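Local structure of DNA polymerase sliding clamp 3 (Sulfolobus tokodaii, 3AIZ) at residues 84-88 with 99-104; 50-55 with 231-235; 21-25 with 69-73. The protein forms a subunit of the toroidal sliding clamp that encircles DNA and tethers DNA polymerase and other processing proteins to it. All blocks are in the same frame, centred on the assembly; numbering follows the deposited sequence.

Contact 1: residues 84-88 with 99-104; sequences NDSLY and VTLDGV
A beta hairpin of the N-terminal clamp domain, built from strands 86-91 and 97-102, is paired here at its open end, Ser86 facing Asp102 across it away from the turn. The axes of 86-88 and 99-102 run antiparallel at 160° and come within 4.7 Å. Ser86 and Asp102 form a hydrogen-bonded pair, and Asp102 O is the acceptor that two donors grip. Ser86 N reaches it at 2.9 Å with a nearly straight N-H (172°), while Ser86 OG comes to it at 3.2 Å from the opposite face of the carbonyl plane. The hydroxyl gets there because it sits between the backbone N and the carbonyl carbon (chi1 59°), which turns it across to the partner strand, beside Asp102 CB. Asp102 N returns the bond to Ser86 O. Further along, Thr100 N donates to Tyr88 O at 2.9 Å, whereas the reverse bond from Tyr88 N is weak.

Ser86, Tyr88, Thr100 and Asp102 share one face. There the Tyr88 ring leans along the neighbouring strand and turns its edge to it, with Thr100 O and Asp102 CB both near the ring plane; CE1 lies 3.9 Å from Asp102 CB. The carboxylate beyond that CB serves another subunit: Asp102 OD1 forms a salt bridge with Lys185 of the neighbouring sliding clamp B chain. On the other face Leu87 CD1 meets Leu101 CD2 at 3.7 Å and Val99 CG1 at 4.1 Å. Leu87 also touches Leu78, and Val99 touches Phe74, of helix 71-78, which packs on this apolar side. Asp85 OD2, just ahead of Ser86, forms a salt bridge with Arg107 and accepts a hydrogen bond from Thr82 N. The arrangement is that of an antiparallel hairpin in a clamp-domain sheet, apolar toward its helix and polar on the face that reaches the adjacent subunit.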
ATOM      1  N   ASN C  84      -5.451  30.393  -9.837  1.00 64.66           N
ATOM      2  CA  ASN C  84      -5.717  31.592 -10.626  1.00 65.35           C
ATOM      3  C   ASN C  84      -6.754  32.518  -9.991  1.00 63.85           C
ATOM      4  O   ASN C  84      -7.453  33.252 -10.688  1.00 62.32           O
ATOM      5  CB  ASN C  84      -6.145  31.210 -12.046  1.00 72.09           C
ATOM      6  CG  ASN C  84      -7.349  30.284 -12.066  1.00 75.38           C
ATOM      7  OD1 ASN C  84      -8.420  30.627 -11.565  1.00 67.96           O
ATOM      8  ND2 ASN C  84      -7.177  29.103 -12.651  1.00 72.86           N
ATOM      9  N   ASP C  85      -6.848  32.474  -8.665  1.00 63.03           N
ATOM     10  CA  ASP C  85      -7.759  33.345  -7.932  1.00 55.08           C
ATOM     11  C   ASP C  85      -7.049  34.594  -7.434  1.00 49.74           C
ATOM     12  O   ASP C  85      -5.958  34.513  -6.871  1.00 53.38           O
ATOM     13  CB  ASP C  85      -8.368  32.607  -6.739  1.00 52.75           C
ATOM     14  CG  ASP C  85      -9.682  31.940  -7.075  1.00 54.99           C
ATOM     15  OD1 ASP C  85     -10.372  32.418  -8.002  1.00 57.75           O
ATOM     16  OD2 ASP C  85     -10.031  30.945  -6.407  1.00 56.52           O
ATOM     17  N   SER C  86      -7.670  35.748  -7.649  1.00 50.28           N
ATOM     18  CA  SER C  86      -7.186  36.994  -7.071  1.00 47.75           C
ATOM     19  C   SER C  86      -8.035  37.319  -5.848  1.00 47.45           C
ATOM     20  O   SER C  86      -9.234  37.047  -5.830  1.00 48.69           O
ATOM     21  CB  SER C  86      -7.250  38.132  -8.091  1.00 49.25           C
ATOM     22  OG  SER C  86      -8.574  38.332  -8.558  1.00 53.58           O
ATOM     23  N   LEU C  87      -7.413  37.893  -4.824  1.00 48.71           N
ATOM     24  CA  LEU C  87      -8.112  38.148  -3.570  1.00 45.45           C
ATOM     25  C   LEU C  87      -8.270  39.639  -3.286  1.00 44.73           C
ATOM     26  O   LEU C  87      -7.394  40.438  -3.610  1.00 49.89           O
ATOM     27  CB  LEU C  87      -7.390  37.455  -2.412  1.00 43.32           C
ATOM     28  CG  LEU C  87      -8.064  37.511  -1.041  1.00 42.35           C
ATOM     29  CD1 LEU C  87      -7.987  36.158  -0.356  1.00 41.65           C
ATOM     30  CD2 LEU C  87      -7.443  38.595  -0.174  1.00 42.18           C
ATOM     31  N   TYR C  88      -9.398  40.003  -2.684  1.00 41.74           N
ATOM     32  CA  TYR C  88      -9.667  41.389  -2.321  1.00 42.18           C
ATOM     33  C   TYR C  88     -10.107  41.490  -0.865  1.00 41.83           C
ATOM     34  O   TYR C  88     -10.981  40.747  -0.419  1.00 43.09           O
ATOM     35  CB  TYR C  88     -10.751  41.987  -3.224  1.00 45.39           C
ATOM     36  CG  TYR C  88     -10.360  42.115  -4.681  1.00 49.85           C
ATOM     37  CD1 TYR C  88     -10.576  41.071  -5.573  1.00 49.33           C
ATOM     38  CD2 TYR C  88      -9.788  43.284  -5.168  1.00 51.78           C
ATOM     39  CE1 TYR C  88     -10.226  41.184  -6.906  1.00 49.86           C
ATOM     40  CE2 TYR C  88      -9.436  43.407  -6.500  1.00 55.09           C
ATOM     41  CZ  TYR C  88      -9.656  42.353  -7.365  1.00 54.38           C
ATOM     42  OH  TYR C  88      -9.308  42.467  -8.692  1.00 52.10           O
ATOM     43  N   VAL C  99     -14.082  39.705   2.101  1.00 40.60           N
ATOM     44  CA  VAL C  99     -13.153  38.909   1.312  1.00 37.29           C
ATOM     45  C   VAL C  99     -13.789  38.575  -0.032  1.00 37.30           C
ATOM     46  O   VAL C  99     -14.821  37.906  -0.089  1.00 33.99           O
ATOM     47  CB  VAL C  99     -12.772  37.604   2.032  1.00 35.29           C
ATOM     48  CG1 VAL C  99     -11.628  36.914   1.309  1.00 35.09           C
ATOM     49  CG2 VAL C  99     -12.393  37.888   3.474  1.00 40.66           C
ATOM     50  N   THR C 100     -13.175  39.047  -1.111  1.00 36.34           N
ATOM     51  CA  THR C 100     -13.713  38.826  -2.446  1.00 37.22           C
ATOM     52  C   THR C 100     -12.776  37.983  -3.301  1.00 40.68           C
ATOM     53  O   THR C 100     -11.742  38.466  -3.762  1.00 43.89           O
ATOM     54  CB  THR C 100     -13.986  40.154  -3.171  1.00 40.36           C
ATOM     55  OG1 THR C 100     -14.895  40.945  -2.397  1.00 45.36           O
ATOM     56  CG2 THR C 100     -14.585  39.898  -4.545  1.00 35.04           C
ATOM     57  N   LEU C 101     -13.142  36.724  -3.509  1.00 37.73           N
ATOM     58  CA  LEU C 101     -12.371  35.840  -4.371  1.00 37.65           C
ATOM     59  C   LEU C 101     -12.822  36.004  -5.819  1.00 41.36           C
ATOM     60  O   LEU C 101     -14.010  35.897  -6.124  1.00 43.40           O
ATOM     61  CB  LEU C 101     -12.527  34.386  -3.926  1.00 35.76           C
ATOM     62  CG  LEU C 101     -12.199  34.107  -2.461  1.00 36.83           C
ATOM     63  CD1 LEU C 101     -12.241  32.616  -2.180  1.00 40.20           C
ATOM     64  CD2 LEU C 101     -10.838  34.678  -2.103  1.00 42.65           C
ATOM     65  N   ASP C 102     -11.870  36.269  -6.706  1.00 42.55           N
ATOM     66  CA  ASP C 102     -12.184  36.509  -8.108  1.00 42.99           C
ATOM     67  C   ASP C 102     -11.414  35.558  -9.016  1.00 47.97           C
ATOM     68  O   ASP C 102     -10.192  35.652  -9.138  1.00 50.93           O
ATOM     69  CB  ASP C 102     -11.877  37.961  -8.478  1.00 49.58           C
ATOM     70  CG  ASP C 102     -12.433  38.350  -9.835  1.00 55.77           C
ATOM     71  OD1 ASP C 102     -12.813  37.445 -10.609  1.00 55.87           O
ATOM     72  OD2 ASP C 102     -12.489  39.563 -10.129  1.00 60.55           O
ATOM     73  N   GLY C 103     -12.139  34.643  -9.652  1.00 45.64           N
ATOM     74  CA  GLY C 103     -11.544  33.690 -10.570  1.00 45.65           C
ATOM     75  C   GLY C 103     -12.557  33.207 -11.588  1.00 44.96           C
ATOM     76  O   GLY C 103     -13.116  34.003 -12.343  1.00 44.06           O
ATOM     77  N   VAL C 104     -12.796  31.898 -11.608  1.00 40.52           N
ATOM     78  CA  VAL C 104     -13.811  31.322 -12.483  1.00 37.45           C
ATOM     79  C   VAL C 104     -15.131  32.064 -12.304  1.00 40.59           C
ATOM     80  O   VAL C 104     -15.846  32.331 -13.269  1.00 42.01           O
ATOM     81  CB  VAL C 104     -14.024  29.829 -12.186  1.00 37.44           C
ATOM     82  CG1 VAL C 104     -15.157  29.274 -13.040  1.00 39.38           C
ATOM     83  CG2 VAL C 104     -12.736  29.052 -12.420  1.00 30.16           C
TER

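Contact 2: residues 50-55 with 231-235; sequences LIPAGY and LPQGG
The bond from Leu231 N to Gly235 O, 2.9 Å long, holds together the base of a tight hairpin loop that packs against Pro52 and Tyr55. Residues Pro232 to Gly235 form a type I' turn with Gln233 and Gly234 at its two central positions, and the turn bonds made by Gly235 N to Leu231 O and Pro232 O are weak. The facing segment is likewise bent: strand 45-52 ends at Pro52, and a 3-10 turn follows, closed by Tyr55 N donating to Pro52 O at 3.0 Å.

The Pro52 ring is directed at the loop. Its CD lies 3.4 Å from Gly235 CA, and its CG approaches Gln233 O, so one ring spans the exit of the turn. Just before it, Leu50 O lies 3.3 Å from Gly235 CA. Glycine at 235 brings its bare backbone close to both the proline ring and the end of the strand.

Tyr55 has CG anti to the backbone N (chi1 177°), which lays its ring alongside Pro232, the two side chains pointing the same way. Tyr55 CE1 is 3.8 Å from Pro232 CD, while Pro232 O comes to the ring edge, near its plane. Gln233 curls over the 3-10 turn: its CB meets Tyr55 N at 3.5 Å and its CG rests against Gly54 O, the chain bending at chi2 (-57°). Deeper in, Ile51 CG1 touches Leu231 CD1 at 4.3 Å, and Ile51 continues onto Phe11 and Ile14 of helix 8-18.

The strand pairing resumes next door, at Leu50 with Tyr236. Where the N- and C-terminal domains meet, then, the loops at the end of their shared sheet meet by van der Waals contact, with prolines, a tyrosine ring and glycine CA set against one another and against backbone carbonyl oxygens, and without a hydrogen bond between the two segments.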
ATOM      1  N   LEU C  50       4.748  41.357   9.110  1.00 37.48           N
ATOM      2  CA  LEU C  50       4.653  42.598   8.354  1.00 35.82           C
ATOM      3  C   LEU C  50       4.546  42.309   6.865  1.00 38.84           C
ATOM      4  O   LEU C  50       5.463  41.753   6.260  1.00 40.01           O
ATOM      5  CB  LEU C  50       5.862  43.494   8.621  1.00 35.67           C
ATOM      6  CG  LEU C  50       5.943  44.748   7.746  1.00 41.08           C
ATOM      7  CD1 LEU C  50       4.709  45.622   7.932  1.00 40.07           C
ATOM      8  CD2 LEU C  50       7.209  45.536   8.043  1.00 47.49           C
ATOM      9  N   ILE C  51       3.415  42.685   6.280  1.00 39.08           N
ATOM     10  CA  ILE C  51       3.195  42.515   4.852  1.00 38.06           C
ATOM     11  C   ILE C  51       3.101  43.886   4.194  1.00 40.62           C
ATOM     12  O   ILE C  51       2.024  44.478   4.133  1.00 42.42           O
ATOM     13  CB  ILE C  51       1.911  41.716   4.576  1.00 38.26           C
ATOM     14  CG1 ILE C  51       1.916  40.413   5.379  1.00 35.34           C
ATOM     15  CG2 ILE C  51       1.770  41.434   3.092  1.00 41.58           C
ATOM     16  CD1 ILE C  51       0.667  39.582   5.207  1.00 32.30           C
ATOM     17  N   PRO C  52       4.240  44.396   3.706  1.00 41.70           N
ATOM     18  CA  PRO C  52       4.360  45.739   3.129  1.00 42.71           C
ATOM     19  C   PRO C  52       3.383  45.974   1.983  1.00 44.49           C
ATOM     20  O   PRO C  52       2.902  45.019   1.371  1.00 45.28           O
ATOM     21  CB  PRO C  52       5.799  45.766   2.605  1.00 44.02           C
ATOM     22  CG  PRO C  52       6.519  44.759   3.429  1.00 44.25           C
ATOM     23  CD  PRO C  52       5.523  43.673   3.689  1.00 42.38           C
ATOM     24  N   ALA C  53       3.100  47.241   1.700  1.00 43.53           N
ATOM     25  CA  ALA C  53       2.184  47.606   0.627  1.00 44.04           C
ATOM     26  C   ALA C  53       2.619  47.010  -0.708  1.00 46.60           C
ATOM     27  O   ALA C  53       1.787  46.588  -1.511  1.00 50.78           O
ATOM     28  CB  ALA C  53       2.072  49.118   0.524  1.00 42.92           C
ATOM     29  N   GLY C  54       3.928  46.974  -0.937  1.00 44.67           N
ATOM     30  CA  GLY C  54       4.477  46.474  -2.184  1.00 43.97           C
ATOM     31  C   GLY C  54       4.156  45.015  -2.445  1.00 48.33           C
ATOM     32  O   GLY C  54       4.159  44.568  -3.592  1.00 55.13           O
ATOM     33  N   TYR C  55       3.885  44.270  -1.379  1.00 49.81           N
ATOM     34  CA  TYR C  55       3.529  42.860  -1.498  1.00 47.39           C
ATOM     35  C   TYR C  55       2.250  42.703  -2.309  1.00 50.90           C
ATOM     36  O   TYR C  55       2.079  41.728  -3.041  1.00 49.58           O
ATOM     37  CB  TYR C  55       3.352  42.238  -0.111  1.00 45.47           C
ATOM     38  CG  TYR C  55       2.906  40.792  -0.124  1.00 43.77           C
ATOM     39  CD1 TYR C  55       3.834  39.759  -0.082  1.00 42.51           C
ATOM     40  CD2 TYR C  55       1.558  40.459  -0.169  1.00 43.27           C
ATOM     41  CE1 TYR C  55       3.434  38.439  -0.090  1.00 41.93           C
ATOM     42  CE2 TYR C  55       1.148  39.140  -0.177  1.00 42.29           C
ATOM     43  CZ  TYR C  55       2.090  38.134  -0.138  1.00 43.71           C
ATOM     44  OH  TYR C  55       1.687  36.819  -0.145  1.00 41.77           O
ATOM     45  N   LEU C 231       9.244  37.216   3.413  1.00 36.71           N
ATOM     46  CA  LEU C 231       8.169  37.326   2.440  1.00 38.62           C
ATOM     47  C   LEU C 231       8.577  38.276   1.324  1.00 42.41           C
ATOM     48  O   LEU C 231       9.438  39.134   1.522  1.00 44.54           O
ATOM     49  CB  LEU C 231       6.892  37.831   3.113  1.00 39.91           C
ATOM     50  CG  LEU C 231       6.264  36.911   4.159  1.00 35.88           C
ATOM     51  CD1 LEU C 231       5.163  37.637   4.912  1.00 33.53           C
ATOM     52  CD2 LEU C 231       5.733  35.641   3.508  1.00 34.15           C
ATOM     53  N   PRO C 232       7.964  38.123   0.143  1.00 43.68           N
ATOM     54  CA  PRO C 232       8.242  39.006  -0.995  1.00 43.78           C
ATOM     55  C   PRO C 232       8.081  40.478  -0.626  1.00 44.56           C
ATOM     56  O   PRO C 232       7.331  40.809   0.292  1.00 42.25           O
ATOM     57  CB  PRO C 232       7.175  38.600  -2.014  1.00 41.30           C
ATOM     58  CG  PRO C 232       6.886  37.176  -1.696  1.00 43.23           C
ATOM     59  CD  PRO C 232       7.010  37.055  -0.203  1.00 44.23           C
ATOM     60  N   GLN C 233       8.792  41.346  -1.339  1.00 45.90           N
ATOM     61  CA  GLN C 233       8.700  42.786  -1.130  1.00 45.93           C
ATOM     62  C   GLN C 233       9.082  43.196   0.290  1.00 46.02           C
ATOM     63  O   GLN C 233       8.436  44.053   0.894  1.00 46.89           O
ATOM     64  CB  GLN C 233       7.296  43.291  -1.472  1.00 49.35           C
ATOM     65  CG  GLN C 233       6.832  42.908  -2.870  1.00 51.91           C
ATOM     66  CD  GLN C 233       7.774  43.399  -3.953  1.00 60.24           C
ATOM     67  OE1 GLN C 233       8.387  44.461  -3.826  1.00 59.62           O
ATOM     68  NE2 GLN C 233       7.893  42.628  -5.028  1.00 61.21           N
ATOM     69  N   GLY C 234      10.133  42.575   0.817  1.00 44.03           N
ATOM     70  CA  GLY C 234      10.679  42.951   2.108  1.00 44.50           C
ATOM     71  C   GLY C 234       9.792  42.633   3.296  1.00 43.76           C
ATOM     72  O   GLY C 234       9.981  43.181   4.382  1.00 43.12           O
ATOM     73  N   GLY C 235       8.822  41.748   3.095  1.00 42.81           N
ATOM     74  CA  GLY C 235       7.933  41.345   4.168  1.00 38.14           C
ATOM     75  C   GLY C 235       8.556  40.265   5.026  1.00 36.11           C
ATOM     76  O   GLY C 235       9.645  39.779   4.723  1.00 38.38           O
TER

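Contact 3: residues 21-25 with 69-73; sequences FIDEI and VKLED
Strand 24-29 meets the end of strand 65-70 as an antiparallel pair that runs straight into a helix start: Val69 N donates to Ile25 O at 3.0 Å, its return bond from Ile25 N is weak, and two residues on Leu71 N donates to Asp23 O at 2.8 Å, with an N-H angle of 156°. Glu24 and Lys70 face each other between these bonds as a non-hydrogen-bonded pair. Lys70 is the N-cap residue of helix 71-78, so Asp23 O, just ahead of strand 24-29, gives an acceptor to the N-H of Leu71, the first helical residue, which has no carbonyl of its own helix to bond.

Leu71 carries most of the side-chain contact. With CG anti to the backbone N (chi1 -167°) its branches extend toward the other segment. CD1 meets Ile25 CD1 at 3.5 Å, and CD2 lies between Ile25 CG2 and Ile22 O, 3.7 Å from each. Ile25 places CG1 between its backbone N and carbonyl carbon (chi1 74°); this turns CD1 to the leucine and leaves CG1 also near Val69 CG1, 4.3 Å away. Ile22 adds a looser apolar touch, CG1 to Leu71 CD2. On the opposite face of the strand pair are the charged residues. Glu24 runs its CG past Val69 O, and OE2 is hydrogen-bonded to Thr26 OG1, while Lys70 stands fully extended and its NZ pairs with Glu72 OE1 of the first helical turn at 3.5 Å.

The hydrophobic cluster continues into its surroundings. Phe15 of helix 8-18 covers both Ile25 and Leu71, with Leu18 of the same helix also on Leu71. The junction thus lies between helix 8-18, on the Ile25 and Leu71 side, and strand 106-111, whose Phe111 meets Val69, with helix 71-78 leading away from it.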
ATOM      1  N   PHE C  21      -1.628  28.643  16.226  1.00 36.35           N
ATOM      2  CA  PHE C  21      -1.219  29.391  17.412  1.00 38.67           C
ATOM      3  C   PHE C  21      -2.350  30.179  18.073  1.00 41.33           C
ATOM      4  O   PHE C  21      -2.492  30.157  19.296  1.00 42.54           O
ATOM      5  CB  PHE C  21      -0.060  30.330  17.072  1.00 37.31           C
ATOM      6  CG  PHE C  21       1.166  29.620  16.578  1.00 37.43           C
ATOM      7  CD1 PHE C  21       1.345  29.378  15.226  1.00 34.30           C
ATOM      8  CD2 PHE C  21       2.135  29.187  17.467  1.00 34.79           C
ATOM      9  CE1 PHE C  21       2.471  28.722  14.769  1.00 32.48           C
ATOM     10  CE2 PHE C  21       3.263  28.529  17.016  1.00 33.70           C
ATOM     11  CZ  PHE C  21       3.430  28.296  15.665  1.00 32.83           C
ATOM     12  N   ILE C  22      -3.149  30.875  17.271  1.00 40.99           N
ATOM     13  CA  ILE C  22      -4.170  31.763  17.816  1.00 41.20           C
ATOM     14  C   ILE C  22      -5.546  31.575  17.177  1.00 42.34           C
ATOM     15  O   ILE C  22      -5.661  31.064  16.064  1.00 40.07           O
ATOM     16  CB  ILE C  22      -3.744  33.236  17.693  1.00 38.23           C
ATOM     17  CG1 ILE C  22      -3.483  33.595  16.231  1.00 40.27           C
ATOM     18  CG2 ILE C  22      -2.501  33.496  18.523  1.00 36.60           C
ATOM     19  CD1 ILE C  22      -2.899  34.977  16.046  1.00 40.00           C
ATOM     20  N   ASP C  23      -6.582  31.997  17.896  1.00 45.39           N
ATOM     21  CA  ASP C  23      -7.959  31.865  17.430  1.00 46.91           C
ATOM     22  C   ASP C  23      -8.439  33.118  16.708  1.00 47.07           C
ATOM     23  O   ASP C  23      -9.049  33.036  15.641  1.00 50.76           O
ATOM     24  CB  ASP C  23      -8.894  31.557  18.603  1.00 48.02           C
ATOM     25  CG  ASP C  23      -8.660  30.179  19.190  1.00 60.14           C
ATOM     26  OD1 ASP C  23      -8.070  29.324  18.493  1.00 58.64           O
ATOM     27  OD2 ASP C  23      -9.071  29.950  20.347  1.00 64.89           O
ATOM     28  N   GLU C  24      -8.171  34.276  17.300  1.00 45.95           N
ATOM     29  CA  GLU C  24      -8.551  35.551  16.706  1.00 40.09           C
ATOM     30  C   GLU C  24      -7.312  36.346  16.323  1.00 42.47           C
ATOM     31  O   GLU C  24      -6.356  36.428  17.093  1.00 48.07           O
ATOM     32  CB  GLU C  24      -9.418  36.357  17.678  1.00 39.84           C
ATOM     33  CG  GLU C  24      -9.675  37.803  17.257  1.00 45.29           C
ATOM     34  CD  GLU C  24      -8.579  38.760  17.704  1.00 54.73           C
ATOM     35  OE1 GLU C  24      -8.043  38.581  18.820  1.00 55.89           O
ATOM     36  OE2 GLU C  24      -8.258  39.699  16.942  1.00 47.93           O
ATOM     37  N   ILE C  25      -7.322  36.926  15.127  1.00 39.63           N
ATOM     38  CA  ILE C  25      -6.228  37.794  14.713  1.00 45.05           C
ATOM     39  C   ILE C  25      -6.739  39.200  14.442  1.00 42.41           C
ATOM     40  O   ILE C  25      -7.920  39.401  14.165  1.00 44.82           O
ATOM     41  CB  ILE C  25      -5.501  37.267  13.461  1.00 41.86           C
ATOM     42  CG1 ILE C  25      -6.356  37.473  12.212  1.00 39.68           C
ATOM     43  CG2 ILE C  25      -5.133  35.803  13.632  1.00 46.53           C
ATOM     44  CD1 ILE C  25      -5.624  37.164  10.929  1.00 39.94           C
ATOM     45  N   VAL C  69     -10.853  39.497  13.467  1.00 39.11           N
ATOM     46  CA  VAL C  69     -11.757  38.509  12.894  1.00 44.21           C
ATOM     47  C   VAL C  69     -11.386  37.097  13.335  1.00 41.03           C
ATOM     48  O   VAL C  69     -10.208  36.757  13.425  1.00 44.53           O
ATOM     49  CB  VAL C  69     -11.759  38.578  11.353  1.00 44.56           C
ATOM     50  CG1 VAL C  69     -10.362  38.322  10.805  1.00 38.49           C
ATOM     51  CG2 VAL C  69     -12.756  37.588  10.775  1.00 45.73           C
ATOM     52  N   LYS C  70     -12.397  36.281  13.621  1.00 41.36           N
ATOM     53  CA  LYS C  70     -12.170  34.884  13.970  1.00 43.14           C
ATOM     54  C   LYS C  70     -11.399  34.201  12.843  1.00 43.38           C
ATOM     55  O   LYS C  70     -11.878  34.119  11.713  1.00 44.22           O
ATOM     56  CB  LYS C  70     -13.497  34.167  14.217  1.00 43.80           C
ATOM     57  CG  LYS C  70     -13.348  32.711  14.629  1.00 45.85           C
ATOM     58  CD  LYS C  70     -14.699  32.020  14.733  1.00 48.31           C
ATOM     59  CE  LYS C  70     -14.539  30.550  15.093  1.00 55.55           C
ATOM     60  NZ  LYS C  70     -15.840  29.824  15.070  1.00 59.69           N
ATOM     61  N   LEU C  71     -10.205  33.712  13.159  1.00 39.19           N
ATOM     62  CA  LEU C  71      -9.301  33.182  12.144  1.00 39.09           C
ATOM     63  C   LEU C  71      -9.852  31.954  11.415  1.00 39.04           C
ATOM     64  O   LEU C  71      -9.586  31.762  10.230  1.00 37.96           O
ATOM     65  CB  LEU C  71      -7.936  32.868  12.761  1.00 38.34           C
ATOM     66  CG  LEU C  71      -6.791  32.596  11.786  1.00 37.84           C
ATOM     67  CD1 LEU C  71      -6.588  33.777  10.853  1.00 34.64           C
ATOM     68  CD2 LEU C  71      -5.514  32.291  12.545  1.00 40.10           C
ATOM     69  N   GLU C  72     -10.615  31.126  12.122  1.00 40.03           N
ATOM     70  CA  GLU C  72     -11.148  29.898  11.535  1.00 46.38           C
ATOM     71  C   GLU C  72     -12.061  30.174  10.339  1.00 46.32           C
ATOM     72  O   GLU C  72     -11.919  29.560   9.281  1.00 41.78           O
ATOM     73  CB  GLU C  72     -11.898  29.075  12.583  1.00 49.71           C
ATOM     74  CG  GLU C  72     -12.469  27.772  12.044  1.00 54.61           C
ATOM     75  CD  GLU C  72     -13.355  27.060  13.049  1.00 67.05           C
ATOM     76  OE1 GLU C  72     -13.375  27.475  14.227  1.00 66.13           O
ATOM     77  OE2 GLU C  72     -14.032  26.084  12.659  1.00 70.93           O
ATOM     78  N   ASP C  73     -13.003  31.094  10.517  1.00 44.17           N
ATOM     79  CA  ASP C  73     -13.931  31.453   9.454  1.00 42.21           C
ATOM     80  C   ASP C  73     -13.196  32.108   8.293  1.00 41.43           C
ATOM     81  O   ASP C  73     -13.488  31.840   7.128  1.00 43.53           O
ATOM     82  CB  ASP C  73     -15.009  32.396   9.985  1.00 42.90           C
ATOM     83  CG  ASP C  73     -15.879  31.745  11.037  1.00 47.40           C
ATOM     84  OD1 ASP C  73     -15.995  30.500  11.023  1.00 47.72           O
ATOM     85  OD2 ASP C  73     -16.448  32.477  11.874  1.00 48.76           O
TER

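From the N terminus, contact 3 opens first, at 21-25 after helix 8-18, and closes at 69-73, where strand 65-70 passes into helix 71-78. Before it closes, contact 2 has opened at 50-55; its partner comes only at 231-235, so the two cross. Contact 1, a local hairpin closure, falls wholly within the long span of contact 2 and after contact 3. Contacts 2 and 3 belong to the same nine-stranded sheet, one at the junction of the N- and C-terminal domains and the other at its edge strand. Contact 1 joins neighbouring strands 86-91 and 97-102 of the N-terminal domain's other sheet. The nearest atoms of contacts 1 and 3 are about 7 Å apart, and helix 71-78, which starts in contact 3, precedes strand 86-91.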